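Local coordinates for protein BCL2-like 10 (Danio rerio, PDB 6FBX) that is a pro-survival member of the Bcl-2 family that binds the BH3 helix of the pro-apoptotic protein Bad and probably so restrains apoptosis, at residues R10-T13 against L14-A17; P69-C72 against L73-V76; F95-T98 against G99-S103; G114-R117 against L118-I122. All blocks are in the same frame, centred on the assembly; numbering follows the deposited sequence.

Contact 1 of 4, residues R10-T13 against L14-A17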
ATOM      1  N   ARG A  10      -9.515  -7.084  -7.617  1.00 23.66           N
ATOM      2  CA  ARG A  10      -8.320  -6.483  -8.198  1.00 25.05           C
ATOM      3  C   ARG A  10      -8.633  -5.110  -8.781  1.00 23.99           C
ATOM      4  O   ARG A  10      -7.877  -4.153  -8.578  1.00 23.84           O
ATOM      5  CB  ARG A  10      -7.736  -7.413  -9.261  1.00 28.60           C
ATOM      6  CG  ARG A  10      -6.317  -7.061  -9.689  1.00 32.89           C
ATOM      7  CD  ARG A  10      -6.273  -6.394 -11.054  1.00 36.00           C
ATOM      8  NE  ARG A  10      -4.900  -6.136 -11.480  1.00 36.14           N
ATOM      9  CZ  ARG A  10      -4.562  -5.445 -12.563  1.00 38.87           C
ATOM     10  NH1 ARG A  10      -3.281  -5.269 -12.863  1.00 38.80           N
ATOM     11  NH2 ARG A  10      -5.498  -4.931 -13.352  1.00 42.07           N
ATOM     12  N   GLU A  11      -9.760  -4.983  -9.483  1.00 24.92           N
ATOM     13  CA  GLU A  11     -10.108  -3.695 -10.075  1.00 27.42           C
ATOM     14  C   GLU A  11     -10.473  -2.672  -9.003  1.00 25.61           C
ATOM     15  O   GLU A  11     -10.088  -1.501  -9.105  1.00 27.85           O
ATOM     16  CB  GLU A  11     -11.257  -3.865 -11.069  1.00 35.95           C
ATOM     17  CG  GLU A  11     -11.608  -2.589 -11.822  1.00 47.04           C
ATOM     18  CD  GLU A  11     -10.396  -1.942 -12.472  1.00 56.62           C
ATOM     19  OE1 GLU A  11      -9.679  -2.637 -13.225  1.00 61.17           O
ATOM     20  OE2 GLU A  11     -10.151  -0.744 -12.215  1.00 60.14           O
ATOM     21  N   GLN A  12     -11.218  -3.088  -7.975  1.00 25.35           N
ATOM     22  CA  GLN A  12     -11.544  -2.174  -6.884  1.00 23.49           C
ATOM     23  C   GLN A  12     -10.281  -1.677  -6.194  1.00 22.57           C
ATOM     24  O   GLN A  12     -10.170  -0.491  -5.856  1.00 25.19           O
ATOM     25  CB  GLN A  12     -12.461  -2.859  -5.869  1.00 23.22           C
ATOM     26  CG  GLN A  12     -13.823  -3.244  -6.416  1.00 25.50           C
ATOM     27  CD  GLN A  12     -14.669  -2.037  -6.753  1.00 29.29           C
ATOM     28  OE1 GLN A  12     -15.075  -1.285  -5.868  1.00 32.07           O
ATOM     29  NE2 GLN A  12     -14.929  -1.837  -8.039  1.00 31.07           N
ATOM     30  N   THR A  13      -9.321  -2.576  -5.971  1.00 21.93           N
ATOM     31  CA  THR A  13      -8.071  -2.195  -5.326  1.00 20.37           C
ATOM     32  C   THR A  13      -7.242  -1.286  -6.227  1.00 22.37           C
ATOM     33  O   THR A  13      -6.624  -0.328  -5.750  1.00 22.68           O
ATOM     34  CB  THR A  13      -7.277  -3.448  -4.952  1.00 20.99           C
ATOM     35  OG1 THR A  13      -8.082  -4.292  -4.117  1.00 23.34           O
ATOM     36  CG2 THR A  13      -5.996  -3.084  -4.212  1.00 21.34           C
ATOM     37  N   LEU A  14      -7.218  -1.569  -7.532  1.00 23.41           N
ATOM     38  CA  LEU A  14      -6.454  -0.736  -8.455  1.00 23.25           C
ATOM     39  C   LEU A  14      -6.952   0.702  -8.427  1.00 24.93           C
ATOM     40  O   LEU A  14      -6.158   1.646  -8.346  1.00 25.63           O
ATOM     41  CB  LEU A  14      -6.541  -1.313  -9.870  1.00 24.52           C
ATOM     42  CG  LEU A  14      -5.741  -0.587 -10.955  1.00 28.58           C
ATOM     43  CD1 LEU A  14      -4.247  -0.628 -10.661  1.00 31.99           C
ATOM     44  CD2 LEU A  14      -6.036  -1.184 -12.315  1.00 30.24           C
ATOM     45  N   LEU A  15      -8.273   0.890  -8.500  1.00 24.06           N
ATOM     46  CA  LEU A  15      -8.832   2.236  -8.419  1.00 26.79           C
ATOM     47  C   LEU A  15      -8.409   2.926  -7.131  1.00 25.25           C
ATOM     48  O   LEU A  15      -8.055   4.112  -7.135  1.00 25.08           O
ATOM     49  CB  LEU A  15     -10.358   2.178  -8.515  1.00 30.89           C
ATOM     50  CG  LEU A  15     -10.944   1.689  -9.842  1.00 37.91           C
ATOM     51  CD1 LEU A  15     -12.438   1.428  -9.706  1.00 39.91           C
ATOM     52  CD2 LEU A  15     -10.683   2.696 -10.951  1.00 42.46           C
ATOM     53  N   LEU A  16      -8.435   2.196  -6.016  1.00 22.25           N
ATOM     54  CA  LEU A  16      -8.062   2.775  -4.731  1.00 22.54           C
ATOM     55  C   LEU A  16      -6.583   3.141  -4.705  1.00 22.62           C
ATOM     56  O   LEU A  16      -6.208   4.242  -4.285  1.00 22.69           O
ATOM     57  CB  LEU A  16      -8.395   1.790  -3.611  1.00 24.93           C
ATOM     58  CG  LEU A  16      -8.407   2.347  -2.190  1.00 29.83           C
ATOM     59  CD1 LEU A  16      -9.549   3.334  -2.015  1.00 32.93           C
ATOM     60  CD2 LEU A  16      -8.520   1.207  -1.186  1.00 31.96           C
ATOM     61  N   ALA A  17      -5.727   2.225  -5.160  1.00 20.51           N
ATOM     62  CA  ALA A  17      -4.294   2.498  -5.197  1.00 20.51           C
ATOM     63  C   ALA A  17      -3.974   3.642  -6.149  1.00 22.43           C
ATOM     64  O   ALA A  17      -3.149   4.508  -5.835  1.00 24.53           O
ATOM     65  CB  ALA A  17      -3.535   1.237  -5.606  1.00 19.93           C
TER
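L14 receives the side chains of both R10 and E11, residues one helical turn back, while its backbone N-H bonds to R10 O at 2.9 Å. Three more bonds of the same i to i+4 pattern join L15, L16 and A17 to E11, Q12 and T13, so this middle part of helix 2-24 is regular. The tight side holds T13, L14, L16 and A17, all buried. Leucine suits position 14 because its branches turn from the helix onto A119 and A123 of helix 112-129, and L16 and A17 meet F95 of helix 88-107, where the small A17 leaves its CA open to the F95 ring. T13 can be polar here because its hydroxyl is satisfied: OG1 lies near the backbone N (chi1 -56°), bonds to L9 O and meets W140 NE1. At the edge of the buried face, R10 runs alongside L14 with NH2 3.9 Å from L14 CD2, while its NE forms a salt bridge to D124. The looser side carries E11, Q12 and the exposed L15. E11 bends at chi2 (52°), which brings its carboxylate obliquely across both leucines: OE1 is 4.0 Å from L14 CD2 and OE2 is 3.5 Å from L15 CG. These are van der Waals contacts, so the charge gains no bond from them. Q12 touches more lightly still, its NE2 4.4 Å from L15 CD1. Such an amphipathic helix, with buried side chains on one face and mostly polar ones, beside the exposed L15, on the other, is characteristic of the first helix of the Bcl-2 fold, packed against the central helices.

Contact 2 of 4, residues P69-C72 against L73-V76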
ATOM      1  N   PRO A  69      11.055  -1.739  -9.323  1.00 31.56           N
ATOM      2  CA  PRO A  69      10.483  -1.453  -7.998  1.00 30.29           C
ATOM      3  C   PRO A  69       9.261  -2.293  -7.680  1.00 28.72           C
ATOM      4  O   PRO A  69       9.065  -2.667  -6.517  1.00 28.33           O
ATOM      5  CB  PRO A  69      10.138   0.041  -8.080  1.00 30.87           C
ATOM      6  CG  PRO A  69      11.033   0.583  -9.127  1.00 33.31           C
ATOM      7  CD  PRO A  69      11.196  -0.519 -10.135  1.00 34.09           C
ATOM      8  N   SER A  70       8.433  -2.610  -8.678  1.00 30.85           N
ATOM      9  CA  SER A  70       7.244  -3.419  -8.423  1.00 31.55           C
ATOM     10  C   SER A  70       7.616  -4.803  -7.910  1.00 30.76           C
ATOM     11  O   SER A  70       6.996  -5.314  -6.970  1.00 29.85           O
ATOM     12  CB  SER A  70       6.401  -3.529  -9.693  1.00 36.13           C
ATOM     13  OG  SER A  70       5.669  -2.337  -9.917  1.00 38.41           O
ATOM     14  N   LYS A  71       8.622  -5.434  -8.521  1.00 28.10           N
ATOM     15  CA  LYS A  71       9.060  -6.744  -8.053  1.00 34.68           C
ATOM     16  C   LYS A  71       9.584  -6.661  -6.625  1.00 29.44           C
ATOM     17  O   LYS A  71       9.266  -7.513  -5.786  1.00 28.75           O
ATOM     18  CB  LYS A  71      10.132  -7.302  -8.991  1.00 54.95           C
ATOM     19  CG  LYS A  71      10.656  -8.680  -8.609  1.00 82.32           C
ATOM     20  CD  LYS A  71       9.550  -9.725  -8.605  1.00113.56           C
ATOM     21  CE  LYS A  71      10.116 -11.130  -8.482  1.00145.21           C
ATOM     22  NZ  LYS A  71       9.049 -12.156  -8.329  1.00162.74           N
ATOM     23  N   CYS A  72      10.387  -5.638  -6.330  1.00 29.04           N
ATOM     24  CA  CYS A  72      10.908  -5.475  -4.977  1.00 28.67           C
ATOM     25  C   CYS A  72       9.785  -5.232  -3.976  1.00 27.11           C
ATOM     26  O   CYS A  72       9.860  -5.701  -2.835  1.00 28.62           O
ATOM     27  CB  CYS A  72      11.918  -4.328  -4.944  1.00 30.34           C
ATOM     28  SG  CYS A  72      13.363  -4.579  -6.022  1.00 35.02           S
ATOM     29  N   LEU A  73       8.736  -4.511  -4.385  1.00 23.28           N
ATOM     30  CA  LEU A  73       7.619  -4.245  -3.485  1.00 24.46           C
ATOM     31  C   LEU A  73       6.871  -5.528  -3.145  1.00 23.28           C
ATOM     32  O   LEU A  73       6.422  -5.708  -2.006  1.00 24.62           O
ATOM     33  CB  LEU A  73       6.672  -3.217  -4.111  1.00 23.60           C
ATOM     34  CG  LEU A  73       5.432  -2.822  -3.303  1.00 25.67           C
ATOM     35  CD1 LEU A  73       5.819  -2.153  -1.991  1.00 28.08           C
ATOM     36  CD2 LEU A  73       4.528  -1.910  -4.117  1.00 24.45           C
ATOM     37  N   GLN A  74       6.725  -6.433  -4.115  1.00 25.56           N
ATOM     38  CA  GLN A  74       6.101  -7.720  -3.830  1.00 25.00           C
ATOM     39  C   GLN A  74       6.846  -8.455  -2.723  1.00 25.77           C
ATOM     40  O   GLN A  74       6.225  -9.058  -1.840  1.00 27.07           O
ATOM     41  CB  GLN A  74       6.051  -8.579  -5.095  1.00 32.45           C
ATOM     42  CG  GLN A  74       5.070  -8.091  -6.141  1.00 39.20           C
ATOM     43  CD  GLN A  74       5.081  -8.948  -7.391  1.00 47.38           C
ATOM     44  OE1 GLN A  74       6.080  -9.596  -7.704  1.00 49.11           O
ATOM     45  NE2 GLN A  74       3.965  -8.961  -8.112  1.00 52.12           N
ATOM     46  N   SER A  75       8.179  -8.416  -2.750  1.00 26.13           N
ATOM     47  CA  SER A  75       8.950  -9.127  -1.736  1.00 31.80           C
ATOM     48  C   SER A  75       8.793  -8.472  -0.368  1.00 30.45           C
ATOM     49  O   SER A  75       8.759  -9.165   0.656  1.00 32.38           O
ATOM     50  CB  SER A  75      10.422  -9.193  -2.140  1.00 39.67           C
ATOM     51  OG  SER A  75      10.990  -7.899  -2.224  1.00 43.35           O
ATOM     52  N   VAL A  76       8.689  -7.143  -0.330  1.00 28.67           N
ATOM     53  CA  VAL A  76       8.464  -6.454   0.938  1.00 27.50           C
ATOM     54  C   VAL A  76       7.083  -6.795   1.491  1.00 27.98           C
ATOM     55  O   VAL A  76       6.935  -7.114   2.676  1.00 31.61           O
ATOM     56  CB  VAL A  76       8.650  -4.935   0.760  1.00 27.30           C
ATOM     57  CG1 VAL A  76       8.213  -4.179   2.016  1.00 27.45           C
ATOM     58  CG2 VAL A  76      10.103  -4.619   0.443  1.00 26.24           C
TER
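S75 turns its hydroxyl back onto the preceding turn, where OG bonds to C72 O at 2.5 Å, so short that the exact length is doubtful. OG sits between the backbone N and the carbonyl carbon (chi1 63°) and comes in well off the C=O direction (125°), tilted from the carbonyl plane. C72 O also accepts V76 N, at 3.1 Å, and thus has two donors. Q74 can be followed outward: CB rests 3.5 Å from K71 O, CG equally far from S70 O, and CD passes S70 O more loosely. At the tip OE1 comes 3.6 Å from K71 CD, crossing a lysine chain that is exposed and poorly ordered, while Q74 also lies on T121. An alanine in place of S75 removes OG and would probably leave C72 O with V76 N as its one donor among these residues. L73 is buried against F97 and T98. P69 suits the first turn, where its missing N-H costs no helical bond. C72 ties this start to helix 51-65 through its disulfide with C65. S75 and V76 pack on apolar side chains of the bound peptide, which places this helix in a wall of the BH3-binding groove of the Bcl-2 fold.

Contact 3 of 4, residues F95-T98 against G99-S103; sequences FTFT and GVLAS
Regular alpha-helical bonds run from G99 N to F95 O, V100 N to T96 O, L101 N to F97 O and A102 N to T98 O, the last of them 2.8 Å long. This is the core of helix 88-107, the apolar central helix around which the Bcl-2 fold is built. Its side chains fan out to different neighbours. F95 turns to L16 and A17 of helix 2-24, to M39 of helix 34-49 and to I122 and L126 of helix 112-129, a wide flat ring lying among three neighbouring helices. T96 and T98 are buried yet polar, and each hydroxyl finds a carbonyl: T96 OG1 bonds to A43 O, and T98 OG1, swung beside its own backbone N (chi1 -57°), bonds to I94 O one turn back. T98 thereby keeps its methyl for packing on L118. V100 CG2 lies against the preceding turn, 3.4 Å from T96 O. A small residue suits A102, whose methyl packs on I21 of helix 2-24. F97 faces the BH3 groove, where it touches the bound peptide and meets F61 edge to face. With CG anti to N (chi1 -179°), its ring reaches along the helix toward L101, and the two side chains meet at a slant: L101 CD2 lies 3.9 Å from F97 CE2 and 4.2 Å from F97 CZ.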
ATOM      1  N   PHE A  95      -0.077   0.962   1.469  1.00 19.37           N
ATOM      2  CA  PHE A  95      -0.465   2.159   0.729  1.00 19.71           C
ATOM      3  C   PHE A  95       0.418   3.345   1.097  1.00 19.75           C
ATOM      4  O   PHE A  95       0.878   4.079   0.216  1.00 20.80           O
ATOM      5  CB  PHE A  95      -1.943   2.484   0.987  1.00 19.68           C
ATOM      6  CG  PHE A  95      -2.894   1.712   0.116  1.00 20.92           C
ATOM      7  CD1 PHE A  95      -3.616   2.350  -0.879  1.00 21.63           C
ATOM      8  CD2 PHE A  95      -3.059   0.351   0.284  1.00 19.37           C
ATOM      9  CE1 PHE A  95      -4.488   1.648  -1.684  1.00 23.37           C
ATOM     10  CE2 PHE A  95      -3.934  -0.361  -0.522  1.00 20.74           C
ATOM     11  CZ  PHE A  95      -4.646   0.289  -1.507  1.00 21.21           C
ATOM     12  N   THR A  96       0.672   3.548   2.395  1.00 18.47           N
ATOM     13  CA  THR A  96       1.527   4.654   2.816  1.00 21.13           C
ATOM     14  C   THR A  96       2.904   4.547   2.178  1.00 20.81           C
ATOM     15  O   THR A  96       3.417   5.515   1.605  1.00 21.93           O
ATOM     16  CB  THR A  96       1.662   4.675   4.338  1.00 21.89           C
ATOM     17  OG1 THR A  96       0.364   4.745   4.941  1.00 23.39           O
ATOM     18  CG2 THR A  96       2.496   5.872   4.782  1.00 25.22           C
ATOM     19  N   PHE A  97       3.521   3.370   2.281  1.00 20.40           N
ATOM     20  CA  PHE A  97       4.858   3.180   1.731  1.00 19.79           C
ATOM     21  C   PHE A  97       4.872   3.410   0.226  1.00 22.07           C
ATOM     22  O   PHE A  97       5.778   4.065  -0.301  1.00 25.36           O
ATOM     23  CB  PHE A  97       5.353   1.775   2.068  1.00 20.56           C
ATOM     24  CG  PHE A  97       6.736   1.488   1.574  1.00 22.70           C
ATOM     25  CD1 PHE A  97       7.792   2.300   1.934  1.00 24.29           C
ATOM     26  CD2 PHE A  97       6.983   0.393   0.765  1.00 24.61           C
ATOM     27  CE1 PHE A  97       9.070   2.039   1.482  1.00 25.43           C
ATOM     28  CE2 PHE A  97       8.263   0.125   0.311  1.00 25.88           C
ATOM     29  CZ  PHE A  97       9.304   0.948   0.674  1.00 26.29           C
ATOM     30  N   THR A  98       3.872   2.887  -0.485  1.00 19.92           N
ATOM     31  CA  THR A  98       3.852   3.031  -1.938  1.00 23.10           C
ATOM     32  C   THR A  98       3.621   4.481  -2.342  1.00 24.17           C
ATOM     33  O   THR A  98       4.166   4.946  -3.349  1.00 24.02           O
ATOM     34  CB  THR A  98       2.781   2.121  -2.535  1.00 23.53           C
ATOM     35  OG1 THR A  98       3.042   0.766  -2.147  1.00 23.10           O
ATOM     36  CG2 THR A  98       2.782   2.209  -4.053  1.00 25.07           C
ATOM     37  N   GLY A  99       2.820   5.212  -1.568  1.00 22.05           N
ATOM     38  CA  GLY A  99       2.640   6.630  -1.829  1.00 22.71           C
ATOM     39  C   GLY A  99       3.929   7.418  -1.697  1.00 24.29           C
ATOM     40  O   GLY A  99       4.209   8.307  -2.504  1.00 23.28           O
ATOM     41  N   VAL A 100       4.726   7.116  -0.668  1.00 23.45           N
ATOM     42  CA  VAL A 100       6.015   7.783  -0.514  1.00 23.27           C
ATOM     43  C   VAL A 100       6.960   7.356  -1.627  1.00 23.56           C
ATOM     44  O   VAL A 100       7.695   8.177  -2.190  1.00 24.99           O
ATOM     45  CB  VAL A 100       6.607   7.485   0.877  1.00 23.39           C
ATOM     46  CG1 VAL A 100       7.992   8.108   1.018  1.00 25.30           C
ATOM     47  CG2 VAL A 100       5.685   8.002   1.969  1.00 23.58           C
ATOM     48  N   LEU A 101       6.959   6.064  -1.955  1.00 22.21           N
ATOM     49  CA  LEU A 101       7.762   5.554  -3.057  1.00 25.42           C
ATOM     50  C   LEU A 101       7.437   6.292  -4.350  1.00 25.26           C
ATOM     51  O   LEU A 101       8.335   6.757  -5.061  1.00 26.21           O
ATOM     52  CB  LEU A 101       7.494   4.055  -3.201  1.00 30.92           C
ATOM     53  CG  LEU A 101       8.531   3.070  -3.721  1.00 40.23           C
ATOM     54  CD1 LEU A 101       9.938   3.389  -3.250  1.00 44.81           C
ATOM     55  CD2 LEU A 101       8.110   1.684  -3.258  1.00 43.08           C
ATOM     56  N   ALA A 102       6.145   6.411  -4.663  1.00 27.47           N
ATOM     57  CA  ALA A 102       5.731   7.089  -5.885  1.00 29.95           C
ATOM     58  C   ALA A 102       6.192   8.541  -5.892  1.00 31.29           C
ATOM     59  O   ALA A 102       6.678   9.041  -6.913  1.00 32.86           O
ATOM     60  CB  ALA A 102       4.212   7.006  -6.031  1.00 30.48           C
ATOM     61  N   SER A 103       6.047   9.234  -4.761  1.00 30.41           N
ATOM     62  CA  SER A 103       6.471  10.629  -4.688  1.00 33.53           C
ATOM     63  C   SER A 103       7.978  10.754  -4.875  1.00 29.84           C
ATOM     64  O   SER A 103       8.456  11.706  -5.505  1.00 31.74           O
ATOM     65  CB  SER A 103       6.049  11.235  -3.350  1.00 41.20           C
ATOM     66  OG  SER A 103       4.650  11.125  -3.163  1.00 49.56           O
TER

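Contact 4 of 4, residues G114-R117 against L118-I122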
ATOM      1  N   GLY A 114       5.692   4.509 -13.928  1.00 35.61           N
ATOM      2  CA  GLY A 114       6.155   3.759 -12.773  1.00 31.44           C
ATOM      3  C   GLY A 114       5.136   3.744 -11.651  1.00 31.50           C
ATOM      4  O   GLY A 114       4.962   2.730 -10.970  1.00 31.45           O
ATOM      5  N   SER A 115       4.446   4.869 -11.445  1.00 34.29           N
ATOM      6  CA  SER A 115       3.374   4.916 -10.457  1.00 35.51           C
ATOM      7  C   SER A 115       2.326   3.848 -10.741  1.00 34.57           C
ATOM      8  O   SER A 115       1.915   3.108  -9.841  1.00 34.84           O
ATOM      9  CB  SER A 115       2.730   6.304 -10.451  1.00 39.41           C
ATOM     10  OG  SER A 115       3.651   7.296 -10.041  1.00 43.42           O
ATOM     11  N   ARG A 116       1.881   3.759 -11.996  1.00 34.21           N
ATOM     12  CA  ARG A 116       0.844   2.798 -12.360  1.00 35.91           C
ATOM     13  C   ARG A 116       1.280   1.371 -12.051  1.00 31.80           C
ATOM     14  O   ARG A 116       0.481   0.564 -11.562  1.00 29.85           O
ATOM     15  CB  ARG A 116       0.501   2.950 -13.843  1.00 46.23           C
ATOM     16  CG  ARG A 116      -0.508   1.942 -14.389  1.00 57.31           C
ATOM     17  CD  ARG A 116      -1.930   2.465 -14.324  1.00 70.04           C
ATOM     18  NE  ARG A 116      -2.884   1.479 -14.826  1.00 81.68           N
ATOM     19  CZ  ARG A 116      -4.156   1.741 -15.115  1.00 90.25           C
ATOM     20  NH1 ARG A 116      -4.642   2.965 -14.958  1.00 95.30           N
ATOM     21  NH2 ARG A 116      -4.944   0.774 -15.564  1.00 92.55           N
ATOM     22  N   ARG A 117       2.542   1.038 -12.337  1.00 29.75           N
ATOM     23  CA  ARG A 117       3.024  -0.313 -12.074  1.00 31.11           C
ATOM     24  C   ARG A 117       2.930  -0.651 -10.592  1.00 24.82           C
ATOM     25  O   ARG A 117       2.580  -1.778 -10.226  1.00 26.22           O
ATOM     26  CB  ARG A 117       4.465  -0.462 -12.565  1.00 44.08           C
ATOM     27  CG  ARG A 117       4.654  -0.156 -14.042  1.00 69.33           C
ATOM     28  CD  ARG A 117       6.129  -0.101 -14.410  1.00 99.84           C
ATOM     29  NE  ARG A 117       6.681  -1.422 -14.712  1.00129.92           N
ATOM     30  CZ  ARG A 117       6.891  -1.898 -15.939  1.00155.02           C
ATOM     31  NH1 ARG A 117       6.605  -1.171 -17.012  1.00163.93           N
ATOM     32  NH2 ARG A 117       7.398  -3.113 -16.094  1.00164.31           N
ATOM     33  N   LEU A 118       3.245   0.308  -9.720  1.00 26.65           N
ATOM     34  CA  LEU A 118       3.127   0.056  -8.287  1.00 24.77           C
ATOM     35  C   LEU A 118       1.674  -0.164  -7.890  1.00 23.86           C
ATOM     36  O   LEU A 118       1.373  -1.036  -7.068  1.00 25.18           O
ATOM     37  CB  LEU A 118       3.735   1.211  -7.496  1.00 30.23           C
ATOM     38  CG  LEU A 118       5.257   1.167  -7.302  1.00 39.82           C
ATOM     39  CD1 LEU A 118       5.986   0.798  -8.580  1.00 51.18           C
ATOM     40  CD2 LEU A 118       5.754   2.502  -6.770  1.00 37.94           C
ATOM     41  N   ALA A 119       0.756   0.614  -8.467  1.00 23.72           N
ATOM     42  CA  ALA A 119      -0.661   0.421  -8.181  1.00 25.48           C
ATOM     43  C   ALA A 119      -1.119  -0.970  -8.599  1.00 25.93           C
ATOM     44  O   ALA A 119      -1.864  -1.637  -7.867  1.00 25.02           O
ATOM     45  CB  ALA A 119      -1.490   1.490  -8.896  1.00 26.20           C
ATOM     46  N   GLU A 120      -0.690  -1.421  -9.777  1.00 26.41           N
ATOM     47  CA  GLU A 120      -1.065  -2.749 -10.245  1.00 28.26           C
ATOM     48  C   GLU A 120      -0.468  -3.836  -9.361  1.00 27.69           C
ATOM     49  O   GLU A 120      -1.097  -4.879  -9.154  1.00 27.69           O
ATOM     50  CB  GLU A 120      -0.617  -2.934 -11.695  1.00 31.13           C
ATOM     51  CG  GLU A 120      -1.337  -2.026 -12.675  1.00 37.85           C
ATOM     52  CD  GLU A 120      -0.817  -2.158 -14.090  1.00 48.12           C
ATOM     53  OE1 GLU A 120      -1.636  -2.384 -15.005  1.00 55.30           O
ATOM     54  OE2 GLU A 120       0.411  -2.042 -14.289  1.00 51.97           O
ATOM     55  N   THR A 121       0.736  -3.611  -8.831  1.00 28.10           N
ATOM     56  CA  THR A 121       1.346  -4.587  -7.935  1.00 27.20           C
ATOM     57  C   THR A 121       0.533  -4.744  -6.655  1.00 24.19           C
ATOM     58  O   THR A 121       0.293  -5.868  -6.198  1.00 23.46           O
ATOM     59  CB  THR A 121       2.784  -4.173  -7.623  1.00 28.97           C
ATOM     60  OG1 THR A 121       3.538  -4.156  -8.841  1.00 29.72           O
ATOM     61  CG2 THR A 121       3.436  -5.138  -6.644  1.00 30.20           C
ATOM     62  N   ILE A 122       0.098  -3.629  -6.062  1.00 21.86           N
ATOM     63  CA  ILE A 122      -0.777  -3.705  -4.892  1.00 22.38           C
ATOM     64  C   ILE A 122      -2.063  -4.438  -5.249  1.00 21.55           C
ATOM     65  O   ILE A 122      -2.521  -5.323  -4.518  1.00 22.94           O
ATOM     66  CB  ILE A 122      -1.076  -2.297  -4.345  1.00 23.34           C
ATOM     67  CG1 ILE A 122       0.180  -1.680  -3.723  1.00 24.68           C
ATOM     68  CG2 ILE A 122      -2.207  -2.349  -3.309  1.00 25.47           C
ATOM     69  CD1 ILE A 122       0.021  -0.215  -3.350  1.00 26.83           C
TER
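R116 and E120 lean toward each other across one turn without closing a salt bridge. The arginine leaves with CG anti to its backbone N (chi1 176°) and bends at chi2, bringing NE to 4.1 Å from E120 OE1. That oxygen lies at the guanidinium edge, near its plane, but the carboxylate is turned 71° against it. The arginine has its salt bridge with E18 instead. In E120 the first torsion lays CG 3.4 Å from R116 O, and the extended chi2 then carries the carboxylate on toward R116. T121 doubles the grip on R117 O: OG1 at 2.9 Å and N at 3.0 Å approach from opposite faces of the carbonyl plane, a usual way for threonine to bury its hydroxyl in a helix. L118, its chi1 of -83° lying off the usual -60°, brings CD1 tightly up to G114 O at 3.2 Å; CD1 also lies against S70, while CB meets the T98 methyl. A lysine in place of E120 takes away the carboxylate and would probably crowd R116 and R10, whose ion pair with E120 is long and weak, with a like charge. Attraction here is thus spread over separated charges on the outer side and is likely to be weakened by solvent, whereas the inner side depends on apolar packing and a carbonyl held by two donors.

All four contacts lie within single helices, yet their surroundings differ. Contact 3 is the core one, with nearly every residue buried; contacts 1, 2 and 4 are partly buried, with most of their charged side chains on the outer side. F95 of contact 3 meets contact 1 through A17 and contact 4 through I122, while L73 of contact 2 lies on F97 and T98. Contacts 1 and 4 share a border of charge and packing, where L14 and R10 meet E120. Contacts 2 and 4 join in polar fashion, S70 OG probably bonding weakly to T121 OG1 and R117 O. Contacts 2 and 3 both reach the bound peptide; contacts 1 and 2 do not touch.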